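TRNA (adenine(9)-N1)-methyltransferase (Sulfolobus acidocaldarius, PDB 5A7Z) catalyses the S-adenosyl-L-methionine-dependent methylation of adenosine 9 in tRNA at N1, giving N(1)-methyladenosine, as a member of the TRM10 family of SPOUT methyltransferases. Local coordinates at residues 141-146 against 248-253; 112-117 against 126-131. All blocks are in the same frame, centred on the assembly; numbering follows the deposited sequence.

Both contacts use helix 122-142 of the methyltransferase part of the chain, one towards each end. Both segments of contact 2 (112-117 against 126-131) precede those of contact 1 (141-146 against 248-253) in the sequence. Contact 2 is local, pairing the end of strand 109-113 and the turn after it with the early turns of the helix that follows. Contact 1 is long-range, setting Phe142 at the end of that helix, and Leu143 just after it, against helix 242-255. The contact centres lie 19 Å apart, and their nearest atoms are about 9 Å from each other. Helix 122-142 is thus packed near its start against the turn that leaves strand 109-113 of the same beta-alpha-beta unit and at its end on a C-terminal helix.

Contact 1: 141-146 against 248-253; sequences KFLWDG and IILRVK
Phe142 lays one face of its ring over the side chain of Leu250, whose CB sits 3.7 Å from the ring centroid and only 14° off the ring normal. This is a CH-pi contact, with the methylene displaced from the middle of the ring toward its rim; its closest ring atom is Phe142 CG, 3.6 Å from Leu250 CB. From there the leucine runs out past the rim on the CB side of the ring, and Leu250 CD1 comes 3.7 Å from Phe142 CD1. With CG of Phe142 anti to its own carbonyl carbon (chi1 -62°), the ring extends from the end of helix 122-142 toward helix 242-255.

At the far end of the ring the neighbour changes. Arg251 CD approaches the edge, near the ring plane, and stands 3.7 Å from Phe142 CZ. The CA-CB bond of Arg251 points away from the 141-146 segment, but the bend at chi2 brings the methylene back to the phenyl rim. The guanidinium beyond it is turned 46° from the ring plane and is engaged by a salt bridge from NE to Glu247, so the ring meets the aliphatic part of the arginine while its charge is directed to a carboxylate on the same helix.

Leu250 CD2 meets Leu143 CD1 at 3.7 Å, and the Leu250 side chain also touches Val138 and Ile139 of helix 122-142. Gln49, on helix 48-57, donates from NE2 to the carbonyl oxygen of Leu143, tying the N-terminal part of the chain to this corner. The arrangement is a largely buried, mainly apolar contact in which the C-terminal end of helix 122-142 and the first loop residue after it pack on helix 242-255 of the SPOUT methyltransferase domain.

Contact 2: 112-117 against 126-131; sequences IDLGLF and EKTLLQ
Segment 112-117 carries the end of strand 109-113 and then a type I turn from Leu114 to Phe117, while 126-131 is continuous helix; no hydrogen bond joins them, and their closest CA atoms, those of Phe117 and Thr128, are 8.6 Å apart. Side chains bridge this gap. The turn is closed by Phe117 N to Leu114 O, and, overlapping its start, Asp113 forms an Asx turn, its OD1 accepting from Gly115 N at 3.0 Å, nearly along the C-O axis. The same carboxylate also receives the backbone N-H groups of Ala212 and Thr213, which ties the strand end to the start of helix 211-220.

Leu114 and Thr128 point at each other and slide past in opposite directions, Leu114 CD2 meeting Thr128 CG2 at 3.6 Å. In Thr128 the methyl is anti to the backbone N, whereas OG1 lies beside that N (chi1 -62°) and bonds to the carbonyl oxygen of Glu124, one turn back in the helix. Phe117 and Leu129 cross at about a right angle. The outer end of the ring reaches the leucine fork, with Phe117 CZ 3.7 Å from Leu129 CD1 and Phe117 CE1 3.8 Å from Leu129 CG. Lys153, which follows strand 148-151, makes a cation-pi contact with the same ring.

Between these two segments of the beta-alpha-beta unit the contact is therefore made by apolar groups: threonine offers its methyl and satisfies its hydroxyl within the helix, and the carboxylate of Asp113 serves the turn and the start of helix 211-220.

Contact 1: 141-146 against 248-253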
ATOM      1  N   LYS A 141       1.400  -5.383  -3.276  1.00 28.06           N
ATOM      2  CA  LYS A 141       2.802  -5.302  -3.552  1.00 29.16           C
ATOM      3  C   LYS A 141       3.571  -4.617  -2.419  1.00 27.88           C
ATOM      4  O   LYS A 141       4.713  -4.870  -2.234  1.00 32.55           O
ATOM      5  CB  LYS A 141       3.021  -4.502  -4.833  1.00 34.39           C
ATOM      6  CG  LYS A 141       3.356  -5.260  -6.076  1.00 37.92           C
ATOM      7  CD  LYS A 141       2.412  -6.374  -6.370  1.00 44.99           C
ATOM      8  CE  LYS A 141       2.180  -6.548  -7.856  1.00 54.97           C
ATOM      9  NZ  LYS A 141       1.035  -7.443  -8.165  1.00 56.93           N
ATOM     10  N   PHE A 142       2.907  -3.722  -1.697  1.00 27.75           N
ATOM     11  CA  PHE A 142       3.586  -2.933  -0.676  1.00 27.08           C
ATOM     12  C   PHE A 142       3.098  -3.239   0.735  1.00 29.79           C
ATOM     13  O   PHE A 142       3.900  -3.418   1.653  1.00 29.76           O
ATOM     14  CB  PHE A 142       3.431  -1.438  -0.967  1.00 28.74           C
ATOM     15  CG  PHE A 142       4.042  -1.010  -2.272  1.00 29.49           C
ATOM     16  CD1 PHE A 142       3.343  -1.154  -3.458  1.00 29.53           C
ATOM     17  CD2 PHE A 142       5.313  -0.462  -2.310  1.00 29.49           C
ATOM     18  CE1 PHE A 142       3.902  -0.760  -4.660  1.00 33.62           C
ATOM     19  CE2 PHE A 142       5.877  -0.066  -3.508  1.00 33.54           C
ATOM     20  CZ  PHE A 142       5.171  -0.216  -4.684  1.00 34.85           C
ATOM     21  N   LEU A 143       1.783  -3.291   0.908  1.00 28.97           N
ATOM     22  CA  LEU A 143       1.210  -3.485   2.213  1.00 29.90           C
ATOM     23  C   LEU A 143       0.288  -4.677   2.196  1.00 28.08           C
ATOM     24  O   LEU A 143       0.702  -5.718   1.824  1.00 27.07           O
ATOM     25  CB  LEU A 143       0.458  -2.234   2.634  1.00 32.65           C
ATOM     26  CG  LEU A 143       1.304  -0.988   2.835  1.00 36.91           C
ATOM     27  CD1 LEU A 143       0.576   0.330   2.746  1.00 36.46           C
ATOM     28  CD2 LEU A 143       2.178  -1.060   4.061  1.00 36.71           C
ATOM     29  N   TRP A 144      -0.964  -4.500   2.579  1.00 30.70           N
ATOM     30  CA  TRP A 144      -1.971  -5.509   2.384  1.00 31.34           C
ATOM     31  C   TRP A 144      -3.321  -4.860   2.175  1.00 31.86           C
ATOM     32  O   TRP A 144      -3.439  -3.668   2.329  1.00 28.30           O
ATOM     33  CB  TRP A 144      -1.969  -6.525   3.514  1.00 34.05           C
ATOM     34  CG  TRP A 144      -2.790  -6.197   4.639  1.00 36.04           C
ATOM     35  CD1 TRP A 144      -2.616  -5.195   5.490  1.00 38.80           C
ATOM     36  CD2 TRP A 144      -3.949  -6.874   5.048  1.00 43.44           C
ATOM     37  NE1 TRP A 144      -3.590  -5.180   6.421  1.00 40.10           N
ATOM     38  CE2 TRP A 144      -4.433  -6.215   6.169  1.00 44.34           C
ATOM     39  CE3 TRP A 144      -4.638  -7.977   4.572  1.00 48.09           C
ATOM     40  CZ2 TRP A 144      -5.565  -6.615   6.820  1.00 43.90           C
ATOM     41  CZ3 TRP A 144      -5.748  -8.372   5.222  1.00 47.62           C
ATOM     42  CH2 TRP A 144      -6.201  -7.698   6.336  1.00 45.35           C
ATOM     43  N   ASP A 145      -4.308  -5.654   1.781  1.00 29.73           N
ATOM     44  CA  ASP A 145      -5.663  -5.172   1.513  1.00 32.73           C
ATOM     45  C   ASP A 145      -6.155  -4.134   2.515  1.00 31.05           C
ATOM     46  O   ASP A 145      -6.844  -3.234   2.166  1.00 28.10           O
ATOM     47  CB  ASP A 145      -6.708  -6.300   1.492  1.00 32.48           C
ATOM     48  CG  ASP A 145      -6.429  -7.379   0.472  1.00 39.85           C
ATOM     49  OD1 ASP A 145      -5.285  -7.603   0.112  1.00 42.96           O
ATOM     50  OD2 ASP A 145      -7.368  -8.020   0.041  1.00 39.02           O
ATOM     51  N   GLY A 146      -5.824  -4.323   3.778  1.00 36.33           N
ATOM     52  CA  GLY A 146      -6.502  -3.601   4.878  1.00 36.86           C
ATOM     53  C   GLY A 146      -6.074  -2.153   4.961  1.00 36.07           C
ATOM     54  O   GLY A 146      -6.657  -1.369   5.698  1.00 35.68           O
ATOM     55  N   ILE A 248       3.038   5.276  -6.842  1.00 33.16           N
ATOM     56  CA  ILE A 248       4.028   6.312  -6.601  1.00 34.74           C
ATOM     57  C   ILE A 248       4.148   6.646  -5.129  1.00 34.59           C
ATOM     58  O   ILE A 248       5.263   6.852  -4.622  1.00 34.27           O
ATOM     59  CB  ILE A 248       3.716   7.606  -7.375  1.00 34.43           C
ATOM     60  CG1 ILE A 248       3.989   7.409  -8.870  1.00 37.81           C
ATOM     61  CG2 ILE A 248       4.547   8.760  -6.826  1.00 37.13           C
ATOM     62  CD1 ILE A 248       3.353   8.456  -9.767  1.00 38.43           C
ATOM     63  N   ILE A 249       3.009   6.798  -4.459  1.00 35.51           N
ATOM     64  CA  ILE A 249       3.011   7.176  -3.035  1.00 34.28           C
ATOM     65  C   ILE A 249       3.716   6.055  -2.279  1.00 31.73           C
ATOM     66  O   ILE A 249       4.563   6.289  -1.445  1.00 31.91           O
ATOM     67  CB  ILE A 249       1.575   7.346  -2.442  1.00 35.72           C
ATOM     68  CG1 ILE A 249       0.709   8.323  -3.249  1.00 40.81           C
ATOM     69  CG2 ILE A 249       1.633   7.807  -0.994  1.00 32.74           C
ATOM     70  CD1 ILE A 249       1.259   9.722  -3.327  1.00 40.40           C
ATOM     71  N   LEU A 250       3.341   4.836  -2.578  1.00 32.06           N
ATOM     72  CA  LEU A 250       3.884   3.684  -1.873  1.00 32.78           C
ATOM     73  C   LEU A 250       5.381   3.459  -2.203  1.00 32.93           C
ATOM     74  O   LEU A 250       6.116   3.018  -1.349  1.00 34.33           O
ATOM     75  CB  LEU A 250       3.053   2.445  -2.181  1.00 32.87           C
ATOM     76  CG  LEU A 250       1.586   2.479  -1.719  1.00 37.28           C
ATOM     77  CD1 LEU A 250       0.813   1.315  -2.332  1.00 38.88           C
ATOM     78  CD2 LEU A 250       1.487   2.423  -0.202  1.00 37.22           C
ATOM     79  N   ARG A 251       5.836   3.826  -3.407  1.00 32.95           N
ATOM     80  CA  ARG A 251       7.268   3.719  -3.732  1.00 36.17           C
ATOM     81  C   ARG A 251       8.023   4.531  -2.740  1.00 32.88           C
ATOM     82  O   ARG A 251       9.075   4.146  -2.292  1.00 29.28           O
ATOM     83  CB  ARG A 251       7.633   4.331  -5.098  1.00 42.49           C
ATOM     84  CG  ARG A 251       7.013   3.759  -6.351  1.00 45.24           C
ATOM     85  CD  ARG A 251       7.207   2.302  -6.472  1.00 46.09           C
ATOM     86  NE  ARG A 251       7.180   1.848  -7.876  1.00 44.63           N
ATOM     87  CZ  ARG A 251       8.223   1.318  -8.499  1.00 45.10           C
ATOM     88  NH1 ARG A 251       9.415   1.300  -7.919  1.00 48.92           N
ATOM     89  NH2 ARG A 251       8.096   0.853  -9.713  1.00 51.89           N
ATOM     90  N   VAL A 252       7.533   5.749  -2.527  1.00 33.41           N
ATOM     91  CA  VAL A 252       8.243   6.749  -1.771  1.00 33.53           C
ATOM     92  C   VAL A 252       8.206   6.383  -0.286  1.00 37.23           C
ATOM     93  O   VAL A 252       9.228   6.399   0.384  1.00 38.66           O
ATOM     94  CB  VAL A 252       7.643   8.138  -2.010  1.00 34.31           C
ATOM     95  CG1 VAL A 252       8.212   9.133  -1.030  1.00 39.01           C
ATOM     96  CG2 VAL A 252       7.906   8.595  -3.440  1.00 35.23           C
ATOM     97  N   LYS A 253       7.063   5.926   0.192  1.00 34.48           N
ATOM     98  CA  LYS A 253       6.900   5.708   1.622  1.00 34.64           C
ATOM     99  C   LYS A 253       7.424   4.377   2.106  1.00 35.82           C
ATOM    100  O   LYS A 253       7.833   4.266   3.261  1.00 33.79           O
ATOM    101  CB  LYS A 253       5.452   5.804   2.000  1.00 34.76           C
ATOM    102  CG  LYS A 253       4.872   7.190   1.789  1.00 37.07           C
ATOM    103  CD  LYS A 253       3.474   7.259   2.351  1.00 36.62           C
ATOM    104  CE  LYS A 253       3.461   7.051   3.871  1.00 33.46           C
ATOM    105  NZ  LYS A 253       4.073   8.220   4.531  1.00 32.87           N
TER

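Contact 2: 112-117 against 126-131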
ATOM      1  N   ILE A 112      -9.483   5.623  -1.645  1.00 31.33           N
ATOM      2  CA  ILE A 112     -10.055   5.962  -2.945  1.00 34.01           C
ATOM      3  C   ILE A 112     -11.454   6.521  -2.730  1.00 36.22           C
ATOM      4  O   ILE A 112     -12.360   5.816  -2.244  1.00 29.60           O
ATOM      5  CB  ILE A 112     -10.143   4.745  -3.890  1.00 36.59           C
ATOM      6  CG1 ILE A 112      -8.799   3.988  -3.929  1.00 38.93           C
ATOM      7  CG2 ILE A 112     -10.552   5.187  -5.297  1.00 33.27           C
ATOM      8  CD1 ILE A 112      -7.633   4.879  -4.221  1.00 44.61           C
ATOM      9  N   ASP A 113     -11.625   7.787  -3.101  1.00 34.09           N
ATOM     10  CA  ASP A 113     -12.891   8.495  -2.854  1.00 36.80           C
ATOM     11  C   ASP A 113     -13.784   8.419  -4.082  1.00 34.51           C
ATOM     12  O   ASP A 113     -13.614   9.157  -5.046  1.00 34.23           O
ATOM     13  CB  ASP A 113     -12.616   9.942  -2.473  1.00 33.75           C
ATOM     14  CG  ASP A 113     -13.865  10.683  -1.964  1.00 38.30           C
ATOM     15  OD1 ASP A 113     -15.035  10.249  -2.236  1.00 32.98           O
ATOM     16  OD2 ASP A 113     -13.662  11.737  -1.306  1.00 38.42           O
ATOM     17  N   LEU A 114     -14.754   7.526  -4.025  1.00 34.25           N
ATOM     18  CA  LEU A 114     -15.680   7.346  -5.124  1.00 34.79           C
ATOM     19  C   LEU A 114     -17.053   7.968  -4.841  1.00 35.50           C
ATOM     20  O   LEU A 114     -18.020   7.635  -5.495  1.00 38.26           O
ATOM     21  CB  LEU A 114     -15.840   5.855  -5.416  1.00 36.09           C
ATOM     22  CG  LEU A 114     -14.631   5.134  -6.035  1.00 39.75           C
ATOM     23  CD1 LEU A 114     -15.062   3.759  -6.533  1.00 40.89           C
ATOM     24  CD2 LEU A 114     -13.977   5.935  -7.158  1.00 38.95           C
ATOM     25  N   GLY A 115     -17.131   8.879  -3.882  1.00 34.96           N
ATOM     26  CA  GLY A 115     -18.324   9.720  -3.716  1.00 37.44           C
ATOM     27  C   GLY A 115     -18.847  10.294  -5.036  1.00 35.73           C
ATOM     28  O   GLY A 115     -20.016  10.304  -5.256  1.00 40.05           O
ATOM     29  N   LEU A 116     -17.956  10.709  -5.930  1.00 38.46           N
ATOM     30  CA  LEU A 116     -18.349  11.322  -7.202  1.00 41.93           C
ATOM     31  C   LEU A 116     -18.913  10.356  -8.284  1.00 44.91           C
ATOM     32  O   LEU A 116     -19.259  10.816  -9.365  1.00 37.70           O
ATOM     33  CB  LEU A 116     -17.147  12.091  -7.816  1.00 44.30           C
ATOM     34  CG  LEU A 116     -16.156  11.328  -8.744  1.00 47.50           C
ATOM     35  CD1 LEU A 116     -15.231  12.307  -9.464  1.00 49.68           C
ATOM     36  CD2 LEU A 116     -15.336  10.268  -8.020  1.00 45.84           C
ATOM     37  N   PHE A 117     -18.975   9.047  -8.012  1.00 43.81           N
ATOM     38  CA  PHE A 117     -19.068   8.053  -9.084  1.00 43.48           C
ATOM     39  C   PHE A 117     -20.221   8.345 -10.049  1.00 45.89           C
ATOM     40  O   PHE A 117     -20.039   8.335 -11.257  1.00 44.28           O
ATOM     41  CB  PHE A 117     -19.199   6.634  -8.529  1.00 42.09           C
ATOM     42  CG  PHE A 117     -19.073   5.553  -9.589  1.00 42.16           C
ATOM     43  CD1 PHE A 117     -17.822   5.229 -10.146  1.00 42.10           C
ATOM     44  CD2 PHE A 117     -20.202   4.870 -10.052  1.00 39.21           C
ATOM     45  CE1 PHE A 117     -17.716   4.259 -11.141  1.00 39.11           C
ATOM     46  CE2 PHE A 117     -20.095   3.898 -11.039  1.00 36.34           C
ATOM     47  CZ  PHE A 117     -18.851   3.593 -11.582  1.00 36.44           C
ATOM     48  N   GLU A 126     -15.885   3.522 -16.261  1.00 39.88           N
ATOM     49  CA  GLU A 126     -15.320   2.232 -16.612  1.00 44.05           C
ATOM     50  C   GLU A 126     -13.845   2.230 -16.272  1.00 36.36           C
ATOM     51  O   GLU A 126     -13.388   1.330 -15.606  1.00 36.40           O
ATOM     52  CB  GLU A 126     -15.536   1.890 -18.094  1.00 46.22           C
ATOM     53  CG  GLU A 126     -15.728   0.398 -18.366  1.00 54.81           C
ATOM     54  CD  GLU A 126     -15.733   0.043 -19.867  1.00 63.41           C
ATOM     55  OE1 GLU A 126     -16.223   0.862 -20.682  1.00 55.90           O
ATOM     56  OE2 GLU A 126     -15.253  -1.069 -20.231  1.00 69.35           O
ATOM     57  N   LYS A 127     -13.101   3.223 -16.760  1.00 35.46           N
ATOM     58  CA  LYS A 127     -11.709   3.412 -16.338  1.00 38.48           C
ATOM     59  C   LYS A 127     -11.596   3.313 -14.839  1.00 32.37           C
ATOM     60  O   LYS A 127     -10.809   2.557 -14.316  1.00 38.97           O
ATOM     61  CB  LYS A 127     -11.204   4.787 -16.721  1.00 39.47           C
ATOM     62  CG  LYS A 127     -10.844   4.939 -18.175  1.00 44.65           C
ATOM     63  CD  LYS A 127     -10.564   6.402 -18.489  1.00 49.41           C
ATOM     64  CE  LYS A 127      -9.238   6.858 -17.921  1.00 53.09           C
ATOM     65  NZ  LYS A 127      -8.187   6.951 -18.974  1.00 59.89           N
ATOM     66  N   THR A 128     -12.368   4.120 -14.153  1.00 31.14           N
ATOM     67  CA  THR A 128     -12.268   4.199 -12.700  1.00 32.23           C
ATOM     68  C   THR A 128     -12.402   2.841 -12.044  1.00 29.00           C
ATOM     69  O   THR A 128     -11.648   2.514 -11.132  1.00 27.64           O
ATOM     70  CB  THR A 128     -13.314   5.174 -12.118  1.00 32.13           C
ATOM     71  OG1 THR A 128     -13.065   6.492 -12.623  1.00 30.31           O
ATOM     72  CG2 THR A 128     -13.252   5.209 -10.603  1.00 30.82           C
ATOM     73  N   LEU A 129     -13.342   2.034 -12.491  1.00 28.69           N
ATOM     74  CA  LEU A 129     -13.548   0.725 -11.828  1.00 30.55           C
ATOM     75  C   LEU A 129     -12.388  -0.229 -12.089  1.00 33.56           C
ATOM     76  O   LEU A 129     -12.044  -1.105 -11.234  1.00 30.05           O
ATOM     77  CB  LEU A 129     -14.843   0.112 -12.282  1.00 31.26           C
ATOM     78  CG  LEU A 129     -16.031   0.903 -11.768  1.00 33.80           C
ATOM     79  CD1 LEU A 129     -17.294   0.371 -12.407  1.00 34.12           C
ATOM     80  CD2 LEU A 129     -16.106   0.799 -10.241  1.00 36.12           C
ATOM     81  N   LEU A 130     -11.778  -0.072 -13.267  1.00 30.87           N
ATOM     82  CA  LEU A 130     -10.639  -0.894 -13.632  1.00 34.18           C
ATOM     83  C   LEU A 130      -9.440  -0.472 -12.790  1.00 34.01           C
ATOM     84  O   LEU A 130      -8.738  -1.313 -12.240  1.00 32.00           O
ATOM     85  CB  LEU A 130     -10.319  -0.730 -15.120  1.00 35.25           C
ATOM     86  CG  LEU A 130      -9.066  -1.421 -15.618  1.00 36.24           C
ATOM     87  CD1 LEU A 130      -9.173  -2.941 -15.416  1.00 36.44           C
ATOM     88  CD2 LEU A 130      -8.844  -1.075 -17.087  1.00 36.13           C
ATOM     89  N   GLN A 131      -9.222   0.848 -12.695  1.00 32.51           N
ATOM     90  CA  GLN A 131      -8.174   1.402 -11.864  1.00 28.73           C
ATOM     91  C   GLN A 131      -8.326   0.997 -10.405  1.00 29.74           C
ATOM     92  O   GLN A 131      -7.355   0.636  -9.747  1.00 32.14           O
ATOM     93  CB  GLN A 131      -8.127   2.908 -12.009  1.00 27.61           C
ATOM     94  CG  GLN A 131      -7.565   3.326 -13.375  1.00 27.28           C
ATOM     95  CD  GLN A 131      -7.709   4.793 -13.638  1.00 30.83           C
ATOM     96  OE1 GLN A 131      -7.842   5.597 -12.713  1.00 31.16           O
ATOM     97  NE2 GLN A 131      -7.639   5.170 -14.905  1.00 36.31           N
TER